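Local coordinates for Sn-glycerol-3-phosphate ABC transporter substrate-binding protein UspB (Mycobacterium tuberculosis, PDB 4MFI) that probably captures glycerophosphocholine outside the membrane as the substrate-binding subunit of an ABC transporter and hands it on for import, at residues Ile39-His45 against Ser68-Ala74; Pro155-Lys161 against Asp286-Leu292; Gln211-Ala216 against Pro300-Thr304. The contacts are given in a common frame with arbitrary orientation. Residues are numbered along the deposited sequence.

Contact 1: Ile39-His45 against Ser68-Ala74; sequences IDFWSSH and SVKLIDA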
loop_
_atom_site.group_PDB
_atom_site.type_symbol
_atom_site.label_atom_id
_atom_site.label_comp_id
_atom_site.label_asym_id
_atom_site.label_seq_id
_atom_site.Cartn_x
_atom_site.Cartn_y
_atom_site.Cartn_z
ATOM N N ILE A 39 23.883 -13.206 -6.262
ATOM C CA ILE A 39 22.553 -12.658 -6.490
ATOM C C ILE A 39 22.540 -11.188 -6.065
ATOM O O ILE A 39 22.787 -10.877 -4.897
ATOM C CB ILE A 39 21.498 -13.440 -5.683
ATOM C CG1 ILE A 39 21.456 -14.900 -6.151
ATOM C CG2 ILE A 39 20.122 -12.789 -5.807
ATOM C CD1 ILE A 39 20.661 -15.827 -5.239
ATOM N N ASP A 40 22.267 -10.288 -7.009
ATOM C CA ASP A 40 22.237 -8.857 -6.716
ATOM C C ASP A 40 20.819 -8.432 -6.347
ATOM O O ASP A 40 19.905 -8.500 -7.174
ATOM C CB ASP A 40 22.761 -8.047 -7.913
ATOM C CG ASP A 40 24.264 -8.221 -8.135
ATOM O OD1 ASP A 40 25.026 -8.198 -7.142
ATOM O OD2 ASP A 40 24.690 -8.396 -9.302
ATOM N N PHE A 41 20.640 -8.030 -5.092
ATOM C CA PHE A 41 19.339 -7.644 -4.551
ATOM C C PHE A 41 19.318 -6.128 -4.382
ATOM O O PHE A 41 20.007 -5.578 -3.517
ATOM C CB PHE A 41 19.104 -8.363 -3.214
ATOM C CG PHE A 41 17.860 -7.935 -2.482
ATOM C CD1 PHE A 41 16.768 -7.401 -3.161
ATOM C CD2 PHE A 41 17.787 -8.062 -1.102
ATOM C CE1 PHE A 41 15.629 -6.999 -2.475
ATOM C CE2 PHE A 41 16.649 -7.670 -0.406
ATOM C CZ PHE A 41 15.568 -7.140 -1.095
ATOM N N TRP A 42 18.539 -5.462 -5.230
ATOM C CA TRP A 42 18.413 -4.008 -5.195
ATOM C C TRP A 42 17.234 -3.585 -4.335
ATOM O O TRP A 42 16.075 -3.840 -4.678
ATOM C CB TRP A 42 18.224 -3.449 -6.604
ATOM C CG TRP A 42 19.457 -3.481 -7.454
ATOM C CD1 TRP A 42 20.599 -4.202 -7.235
ATOM C CD2 TRP A 42 19.672 -2.748 -8.665
ATOM N NE1 TRP A 42 21.508 -3.962 -8.239
ATOM C CE2 TRP A 42 20.962 -3.074 -9.130
ATOM C CE3 TRP A 42 18.896 -1.848 -9.402
ATOM C CZ2 TRP A 42 21.491 -2.534 -10.304
ATOM C CZ3 TRP A 42 19.424 -1.313 -10.566
ATOM C CH2 TRP A 42 20.708 -1.656 -11.003
ATOM N N SER A 43 17.537 -2.934 -3.218
ATOM C CA SER A 43 16.515 -2.499 -2.275
ATOM C C SER A 43 16.725 -1.045 -1.859
ATOM O O SER A 43 17.848 -0.533 -1.893
ATOM C CB SER A 43 16.547 -3.393 -1.033
ATOM O OG SER A 43 15.593 -2.972 -0.075
ATOM N N SER A 44 15.638 -0.386 -1.474
ATOM C CA SER A 44 15.717 0.939 -0.872
ATOM C C SER A 44 15.701 0.835 0.651
ATOM O O SER A 44 15.699 1.848 1.350
ATOM C CB SER A 44 14.549 1.804 -1.340
ATOM O OG SER A 44 13.321 1.138 -1.103
ATOM N N HIS A 45 15.700 -0.396 1.156
ATOM C CA HIS A 45 15.655 -0.646 2.596
ATOM C C HIS A 45 14.465 0.059 3.248
ATOM O O HIS A 45 14.648 0.851 4.177
ATOM C CB HIS A 45 16.952 -0.186 3.279
ATOM C CG HIS A 45 18.202 -0.520 2.519
ATOM N ND1 HIS A 45 18.508 -1.800 2.109
ATOM C CD2 HIS A 45 19.227 0.262 2.107
ATOM C CE1 HIS A 45 19.665 -1.790 1.470
ATOM N NE2 HIS A 45 20.125 -0.552 1.458
ATOM N N SER A 68 25.304 -16.848 -2.779
ATOM C CA SER A 68 25.525 -15.659 -1.969
ATOM C C SER A 68 24.731 -14.491 -2.540
ATOM O O SER A 68 24.448 -14.441 -3.742
ATOM C CB SER A 68 27.009 -15.312 -1.893
ATOM O OG SER A 68 27.522 -15.023 -3.177
ATOM N N VAL A 69 24.364 -13.564 -1.667
ATOM C CA VAL A 69 23.556 -12.415 -2.050
ATOM C C VAL A 69 24.285 -11.126 -1.707
ATOM O O VAL A 69 24.866 -10.993 -0.627
ATOM C CB VAL A 69 22.194 -12.427 -1.321
ATOM C CG1 VAL A 69 21.336 -11.254 -1.777
ATOM C CG2 VAL A 69 21.467 -13.742 -1.560
ATOM N N LYS A 70 24.264 -10.184 -2.640
ATOM C CA LYS A 70 24.813 -8.860 -2.414
ATOM C C LYS A 70 23.649 -7.885 -2.251
ATOM O O LYS A 70 22.812 -7.750 -3.150
ATOM C CB LYS A 70 25.699 -8.463 -3.598
ATOM C CG LYS A 70 26.271 -7.063 -3.541
ATOM C CD LYS A 70 27.032 -6.788 -2.258
ATOM C CE LYS A 70 27.602 -5.372 -2.271
ATOM N NZ LYS A 70 28.280 -5.014 -0.990
ATOM N N LEU A 71 23.582 -7.238 -1.091
ATOM C CA LEU A 71 22.565 -6.225 -0.834
ATOM C C LEU A 71 23.055 -4.888 -1.366
ATOM O O LEU A 71 24.072 -4.360 -0.911
ATOM C CB LEU A 71 22.267 -6.125 0.663
ATOM C CG LEU A 71 21.171 -5.136 1.077
ATOM C CD1 LEU A 71 19.832 -5.542 0.484
ATOM C CD2 LEU A 71 21.073 -5.038 2.595
ATOM N N ILE A 72 22.338 -4.356 -2.350
ATOM C CA ILE A 72 22.712 -3.111 -2.994
ATOM C C ILE A 72 21.763 -2.010 -2.541
ATOM O O ILE A 72 20.550 -2.177 -2.630
ATOM C CB ILE A 72 22.595 -3.241 -4.525
ATOM C CG1 ILE A 72 23.462 -4.390 -5.042
ATOM C CG2 ILE A 72 22.963 -1.933 -5.208
ATOM C CD1 ILE A 72 24.925 -4.173 -4.812
ATOM N N ASP A 73 22.307 -0.898 -2.045
ATOM C CA ASP A 73 21.492 0.285 -1.770
ATOM C C ASP A 73 21.154 0.944 -3.103
ATOM O O ASP A 73 21.968 1.677 -3.677
ATOM C CB ASP A 73 22.226 1.268 -0.851
ATOM C CG ASP A 73 21.315 2.374 -0.318
ATOM O OD1 ASP A 73 20.223 2.595 -0.891
ATOM O OD2 ASP A 73 21.696 3.030 0.678
ATOM N N ALA A 74 19.945 0.685 -3.584
ATOM C CA ALA A 74 19.545 1.092 -4.925
ATOM C C ALA A 74 18.770 2.407 -4.929
ATOM O O ALA A 74 18.285 2.848 -5.973
ATOM C CB ALA A 74 18.725 -0.016 -5.582
#

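Contact 2: Pro155-Lys161 against Asp286-Leu292; sequences PLFYYNK and DFGAAPL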
loop_
_atom_site.group_PDB
_atom_site.type_symbol
_atom_site.label_atom_id
_atom_site.label_comp_id
_atom_site.label_asym_id
_atom_site.label_seq_id
_atom_site.Cartn_x
_atom_site.Cartn_y
_atom_site.Cartn_z
ATOM N N PRO A 155 -4.103 1.142 4.656
ATOM C CA PRO A 155 -4.591 2.213 5.525
ATOM C C PRO A 155 -5.173 1.647 6.824
ATOM O O PRO A 155 -5.553 0.471 6.902
ATOM C CB PRO A 155 -5.695 2.861 4.682
ATOM C CG PRO A 155 -5.310 2.544 3.262
ATOM C CD PRO A 155 -4.791 1.138 3.354
ATOM N N LEU A 156 -5.237 2.501 7.837
ATOM C CA LEU A 156 -5.748 2.144 9.151
ATOM C C LEU A 156 -6.480 3.367 9.694
ATOM O O LEU A 156 -6.089 4.498 9.405
ATOM C CB LEU A 156 -4.576 1.784 10.061
ATOM C CG LEU A 156 -4.882 0.991 11.325
ATOM C CD1 LEU A 156 -5.535 -0.334 10.975
ATOM C CD2 LEU A 156 -3.591 0.771 12.115
ATOM N N PHE A 157 -7.547 3.148 10.461
ATOM C CA PHE A 157 -8.317 4.247 11.046
ATOM C C PHE A 157 -7.841 4.476 12.479
ATOM O O PHE A 157 -8.048 3.639 13.353
ATOM C CB PHE A 157 -9.820 3.923 11.002
ATOM C CG PHE A 157 -10.711 5.086 11.350
ATOM C CD1 PHE A 157 -10.928 5.450 12.678
ATOM C CD2 PHE A 157 -11.358 5.805 10.349
ATOM C CE1 PHE A 157 -11.756 6.538 13.000
ATOM C CE2 PHE A 157 -12.195 6.878 10.659
ATOM C CZ PHE A 157 -12.390 7.248 11.986
ATOM N N TYR A 158 -7.180 5.604 12.709
ATOM C CA TYR A 158 -6.658 5.948 14.023
ATOM C C TYR A 158 -7.641 6.862 14.734
ATOM O O TYR A 158 -8.181 7.789 14.122
ATOM C CB TYR A 158 -5.318 6.672 13.879
ATOM C CG TYR A 158 -4.198 5.829 13.306
ATOM C CD1 TYR A 158 -3.350 5.117 14.147
ATOM C CD2 TYR A 158 -3.970 5.756 11.929
ATOM C CE1 TYR A 158 -2.309 4.357 13.650
ATOM C CE2 TYR A 158 -2.923 4.979 11.414
ATOM C CZ TYR A 158 -2.097 4.280 12.286
ATOM O OH TYR A 158 -1.044 3.517 11.813
ATOM N N TYR A 159 -7.868 6.632 16.025
ATOM C CA TYR A 159 -8.774 7.501 16.774
ATOM C C TYR A 159 -8.315 7.801 18.192
ATOM O O TYR A 159 -7.719 6.957 18.864
ATOM C CB TYR A 159 -10.222 6.992 16.749
ATOM C CG TYR A 159 -10.512 5.695 17.485
ATOM C CD1 TYR A 159 -10.291 4.455 16.885
ATOM C CD2 TYR A 159 -11.061 5.710 18.765
ATOM C CE1 TYR A 159 -10.591 3.266 17.554
ATOM C CE2 TYR A 159 -11.364 4.535 19.437
ATOM C CZ TYR A 159 -11.121 3.315 18.835
ATOM O OH TYR A 159 -11.430 2.156 19.512
ATOM N N ASN A 160 -8.592 9.030 18.610
ATOM C CA ASN A 160 -8.240 9.554 19.920
ATOM C C ASN A 160 -9.340 9.158 20.904
ATOM O O ASN A 160 -10.491 9.594 20.772
ATOM C CB ASN A 160 -8.121 11.073 19.775
ATOM C CG ASN A 160 -7.731 11.774 21.048
ATOM O OD1 ASN A 160 -8.251 11.491 22.123
ATOM N ND2 ASN A 160 -6.829 12.745 20.919
ATOM N N LYS A 161 -8.999 8.322 21.884
ATOM C CA LYS A 161 -10.013 7.789 22.796
ATOM C C LYS A 161 -10.592 8.842 23.730
ATOM O O LYS A 161 -11.754 8.745 24.107
ATOM C CB LYS A 161 -9.482 6.588 23.574
ATOM C CG LYS A 161 -9.219 5.404 22.678
ATOM C CD LYS A 161 -9.286 4.101 23.442
ATOM C CE LYS A 161 -9.025 2.928 22.524
ATOM N NZ LYS A 161 -9.243 1.644 23.237
ATOM N N ASP A 286 -4.454 8.098 25.046
ATOM C CA ASP A 286 -4.869 6.753 24.665
ATOM C C ASP A 286 -5.481 6.819 23.273
ATOM O O ASP A 286 -6.360 7.650 23.016
ATOM C CB ASP A 286 -5.900 6.227 25.665
ATOM C CG ASP A 286 -6.180 4.748 25.507
ATOM O OD1 ASP A 286 -5.434 4.057 24.779
ATOM O OD2 ASP A 286 -7.148 4.270 26.138
ATOM N N PHE A 287 -5.020 5.959 22.372
ATOM C CA PHE A 287 -5.595 5.916 21.035
ATOM C C PHE A 287 -5.950 4.499 20.615
ATOM O O PHE A 287 -5.398 3.510 21.123
ATOM C CB PHE A 287 -4.682 6.601 19.997
ATOM C CG PHE A 287 -3.460 5.803 19.626
ATOM C CD1 PHE A 287 -2.308 5.876 20.394
ATOM C CD2 PHE A 287 -3.455 5.007 18.490
ATOM C CE1 PHE A 287 -1.181 5.148 20.053
ATOM C CE2 PHE A 287 -2.329 4.270 18.139
ATOM C CZ PHE A 287 -1.188 4.346 18.919
ATOM N N GLY A 288 -6.898 4.410 19.694
ATOM C CA GLY A 288 -7.282 3.145 19.110
ATOM C C GLY A 288 -6.906 3.055 17.644
ATOM O O GLY A 288 -6.665 4.061 16.959
ATOM N N ALA A 289 -6.836 1.821 17.170
ATOM C CA ALA A 289 -6.715 1.533 15.753
ATOM C C ALA A 289 -7.910 0.683 15.372
ATOM O O ALA A 289 -8.300 -0.210 16.121
ATOM C CB ALA A 289 -5.427 0.794 15.466
ATOM N N ALA A 290 -8.491 0.977 14.214
ATOM C CA ALA A 290 -9.657 0.270 13.715
ATOM C C ALA A 290 -9.473 -0.005 12.232
ATOM O O ALA A 290 -8.807 0.767 11.524
ATOM C CB ALA A 290 -10.908 1.108 13.941
ATOM N N PRO A 291 -10.066 -1.101 11.744
ATOM C CA PRO A 291 -10.091 -1.289 10.293
ATOM C C PRO A 291 -10.954 -0.206 9.671
ATOM O O PRO A 291 -11.811 0.387 10.345
ATOM C CB PRO A 291 -10.758 -2.660 10.129
ATOM C CG PRO A 291 -11.609 -2.808 11.329
ATOM C CD PRO A 291 -10.866 -2.115 12.452
ATOM N N LEU A 292 -10.727 0.068 8.396
ATOM C CA LEU A 292 -11.592 0.999 7.693
ATOM C C LEU A 292 -13.000 0.409 7.632
ATOM O O LEU A 292 -13.158 -0.811 7.601
ATOM C CB LEU A 292 -11.067 1.268 6.283
ATOM C CG LEU A 292 -10.000 2.360 6.136
ATOM C CD1 LEU A 292 -8.745 2.110 6.969
ATOM C CD2 LEU A 292 -9.669 2.522 4.662
HETATM O O HOH W 1 -7.063 9.574 24.615
HETATM O O HOH W 2 -8.369 1.787 25.951
HETATM O O HOH W 3 -6.386 1.618 24.379
#

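Contact 3: Gln211-Ala216 against Pro300-Thr304; sequences QGPNWA and PACPT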
loop_
_atom_site.group_PDB
_atom_site.type_symbol
_atom_site.label_atom_id
_atom_site.label_comp_id
_atom_site.label_asym_id
_atom_site.label_seq_id
_atom_site.Cartn_x
_atom_site.Cartn_y
_atom_site.Cartn_z
ATOM N N GLN A 211 -9.370 5.817 -1.588
ATOM C CA GLN A 211 -9.815 4.665 -2.348
ATOM C C GLN A 211 -10.820 3.839 -1.556
ATOM O O GLN A 211 -11.806 3.341 -2.107
ATOM C CB GLN A 211 -8.605 3.801 -2.690
ATOM C CG GLN A 211 -8.490 3.526 -4.147
ATOM C CD GLN A 211 -7.263 2.730 -4.539
ATOM O OE1 GLN A 211 -7.258 2.102 -5.594
ATOM N NE2 GLN A 211 -6.208 2.769 -3.712
ATOM N N GLY A 212 -10.568 3.715 -0.257
ATOM C CA GLY A 212 -11.433 2.946 0.616
ATOM C C GLY A 212 -12.840 3.501 0.732
ATOM O O GLY A 212 -13.803 2.792 0.423
ATOM N N PRO A 213 -12.983 4.753 1.199
ATOM C CA PRO A 213 -14.333 5.314 1.272
ATOM C C PRO A 213 -15.020 5.354 -0.079
ATOM O O PRO A 213 -16.221 5.115 -0.130
ATOM C CB PRO A 213 -14.118 6.730 1.834
ATOM C CG PRO A 213 -12.656 6.946 1.854
ATOM C CD PRO A 213 -12.012 5.595 1.919
ATOM N N ASN A 214 -14.281 5.613 -1.153
ATOM C CA ASN A 214 -14.875 5.578 -2.477
ATOM C C ASN A 214 -15.523 4.207 -2.733
ATOM O O ASN A 214 -16.715 4.118 -3.045
ATOM C CB ASN A 214 -13.788 5.903 -3.512
ATOM C CG ASN A 214 -14.344 6.261 -4.872
ATOM O OD1 ASN A 214 -15.504 6.664 -5.022
ATOM N ND2 ASN A 214 -13.494 6.137 -5.883
ATOM N N TRP A 215 -14.752 3.137 -2.559
ATOM C CA TRP A 215 -15.285 1.783 -2.698
ATOM C C TRP A 215 -16.468 1.511 -1.756
ATOM O O TRP A 215 -17.437 0.852 -2.144
ATOM C CB TRP A 215 -14.192 0.759 -2.409
ATOM C CG TRP A 215 -13.114 0.661 -3.449
ATOM C CD1 TRP A 215 -13.204 0.970 -4.785
ATOM C CD2 TRP A 215 -11.779 0.201 -3.231
ATOM N NE1 TRP A 215 -11.996 0.723 -5.403
ATOM C CE2 TRP A 215 -11.110 0.244 -4.470
ATOM C CE3 TRP A 215 -11.084 -0.251 -2.101
ATOM C CZ2 TRP A 215 -9.778 -0.141 -4.608
ATOM C CZ3 TRP A 215 -9.766 -0.636 -2.240
ATOM C CH2 TRP A 215 -9.129 -0.584 -3.484
ATOM N N ALA A 216 -16.373 1.986 -0.513
ATOM C CA ALA A 216 -17.421 1.750 0.475
ATOM C C ALA A 216 -18.760 2.342 0.038
ATOM O O ALA A 216 -19.828 1.823 0.387
ATOM C CB ALA A 216 -17.006 2.316 1.829
ATOM N N PRO A 300 -15.086 -5.640 0.968
ATOM C CA PRO A 300 -13.789 -5.012 1.239
ATOM C C PRO A 300 -13.726 -3.579 0.726
ATOM O O PRO A 300 -14.079 -3.301 -0.428
ATOM C CB PRO A 300 -12.802 -5.878 0.452
ATOM C CG PRO A 300 -13.462 -7.182 0.318
ATOM C CD PRO A 300 -14.944 -6.929 0.273
ATOM N N ALA A 301 -13.277 -2.677 1.588
ATOM C CA ALA A 301 -13.170 -1.270 1.215
ATOM C C ALA A 301 -11.888 -0.694 1.774
ATOM O O ALA A 301 -11.859 0.416 2.307
ATOM C CB ALA A 301 -14.389 -0.486 1.689
ATOM N N CYS A 302 -10.819 -1.472 1.639
ATOM C CA CYS A 302 -9.508 -1.085 2.131
ATOM C C CYS A 302 -8.461 -1.579 1.145
ATOM O O CYS A 302 -8.389 -2.771 0.879
ATOM C CB CYS A 302 -9.254 -1.714 3.499
ATOM S SG CYS A 302 -7.667 -1.234 4.230
ATOM N N PRO A 303 -7.643 -0.668 0.600
ATOM C CA PRO A 303 -6.606 -1.091 -0.343
ATOM C C PRO A 303 -5.373 -1.591 0.387
ATOM O O PRO A 303 -5.235 -1.431 1.606
ATOM C CB PRO A 303 -6.263 0.211 -1.071
ATOM C CG PRO A 303 -6.437 1.246 0.000
ATOM C CD PRO A 303 -7.651 0.794 0.785
ATOM N N THR A 304 -4.474 -2.198 -0.370
ATOM C CA THR A 304 -3.145 -2.488 0.138
ATOM C C THR A 304 -2.165 -1.504 -0.492
ATOM O O THR A 304 -2.531 -0.732 -1.381
ATOM C CB THR A 304 -2.740 -3.900 -0.219
ATOM O OG1 THR A 304 -2.724 -4.006 -1.641
ATOM C CG2 THR A 304 -3.748 -4.896 0.351
#

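Contact 1: Ile39-His45 against Ser68-Ala74
S68 opens the pairing just ahead of its strand: its O takes the hydrogen bond from I39 N at 2.9 Å. V69 lies level with I39 and sends its side chain to the face that also carries I39, F41 and L71; its CG1 meets F41 CB at 3.9 Å, and its CA approaches I39 O at 3.3 Å in a CA-H...O contact. K70 bonds through both N and O to the same strand, N to I39 O (2.8 Å) and O from F41 N (2.9 Å). Its CB touches D40 OD1 at 3.6 Å, while D40 OD2 is salt-bridged to K33. L71 packs CD1 on F41 CD2 (3.6 Å) and offers CG to the edge of the H45 ring, 3.7 Å from CE1. These in-register parallel strands are the two arms of a beta-alpha-beta unit, the opening element of the periplasmic-binding-protein fold; the connecting helix 50-63 touches V69 and L71. I72 repeats the ladder, N to F41 O (2.9 Å) and O from S43 N (3.2 Å), and lays CG2 over the five-membered ring of W42, 4.2 Å from its centroid, a CH-pi contact. D73 has its CB 3.6 Å from H45 NE2; H45 ND1 is hydrogen-bonded to E53 of helix 50-63. A74 donates the last bond, N to S43 O at 3.0 Å, and its CB abuts W42 CB at 3.6 Å.

Contact 2: Pro155-Lys161 against Asp286-Leu292
Y159 lays one face of its ring over G288, whose CA stands 3.9 Å from the ring centroid in a CH-pi contact; a CB on G288 would clash with Y159 CZ. Strands 144-160 and 287-290 run antiparallel in the mixed sheet of the solute-binding-protein fold, joined by two hydrogen-bonded pairs. Y159 N reaches G288 O at 3.0 Å and G288 N returns to Y159 O at 2.8 Å; F157 N meets A290 O at 2.9 Å and A290 N meets F157 O at 2.8 Å. K161 N to D286 O (2.9 Å) extends the ladder into helix 161-166, N-capped by N160. K161 NZ and D286 OD2, 4.4 Å apart, are too distant for a salt bridge; one water links NZ to D286 OD2, another to OD1, and D171 salt-bridges NZ directly. L156 CD2 packs on A289 CB at 3.8 Å. Strand 268-272 pairs with the other edge of 155-160, helix 276-282 touches Y158 and F287, and helix 366-374 lies against L156, A289 and P291.

Contact 3: Gln211-Ala216 against Pro300-Thr304
A301, P303 and W215 bury most of the surface here, a small packing contact with no hydrogen bond across it. W215 turns its indole so that the ring edge faces the loop backbone: CZ3 lies 3.5 Å from P303 N and 3.7 Å from C302 C, and CE3 4.0 Å from A301 C. The same CZ3 touches P303 CB at 3.8 Å, and P303 CB also meets the amide end of Q211, 3.7 Å from its NE2. The polar ends of both helix residues are held elsewhere: W215 NE1 and Q211 OE1 bond to D382, and Q211 NE2 to Q381. A301 spans a turn of the helix. Its CB packs against A216 CB at 3.8 Å and W215 CB at 4.3 Å, while its O comes within 3.1 Å of G212 CA. That closeness depends on the glycine, since a CB at G212 would clash with the same carbonyl. Within the helix, W215 N to Q211 O (3.0 Å) and A216 N to G212 O (2.9 Å) hold these residues one turn apart. The loop runs between strands 287-290 and 307-310 and rests C302 and P303 on P155 of strand 144-160; helix 177-191 touches P213 and A216, and helix 232-245 packs on N214.

How the contacts relate
Contacts 1 and 2 belong to one branched mixed sheet, yet lie on opposite sides of the chain's centre, about 35 Å apart between centres. Contact 1 is a parallel ladder, partly buried, with exposed residues on strand 69-73; contact 2 is antiparallel and mostly buried, although D286 and P291 reach solvent. Contact 3, also buried, is the most central, its centre about 12 Å from the chain's centre, but joins a helix to a loop by packing, where the strand pairs rely on backbone hydrogen bonds. Contacts 2 and 3 touch, P155 CD meeting P303 O at 3.1 Å and L292 CD2 meeting A301 O at 3.8 Å, whereas contact 1 stays about 16 Å from contact 3 between nearest atoms.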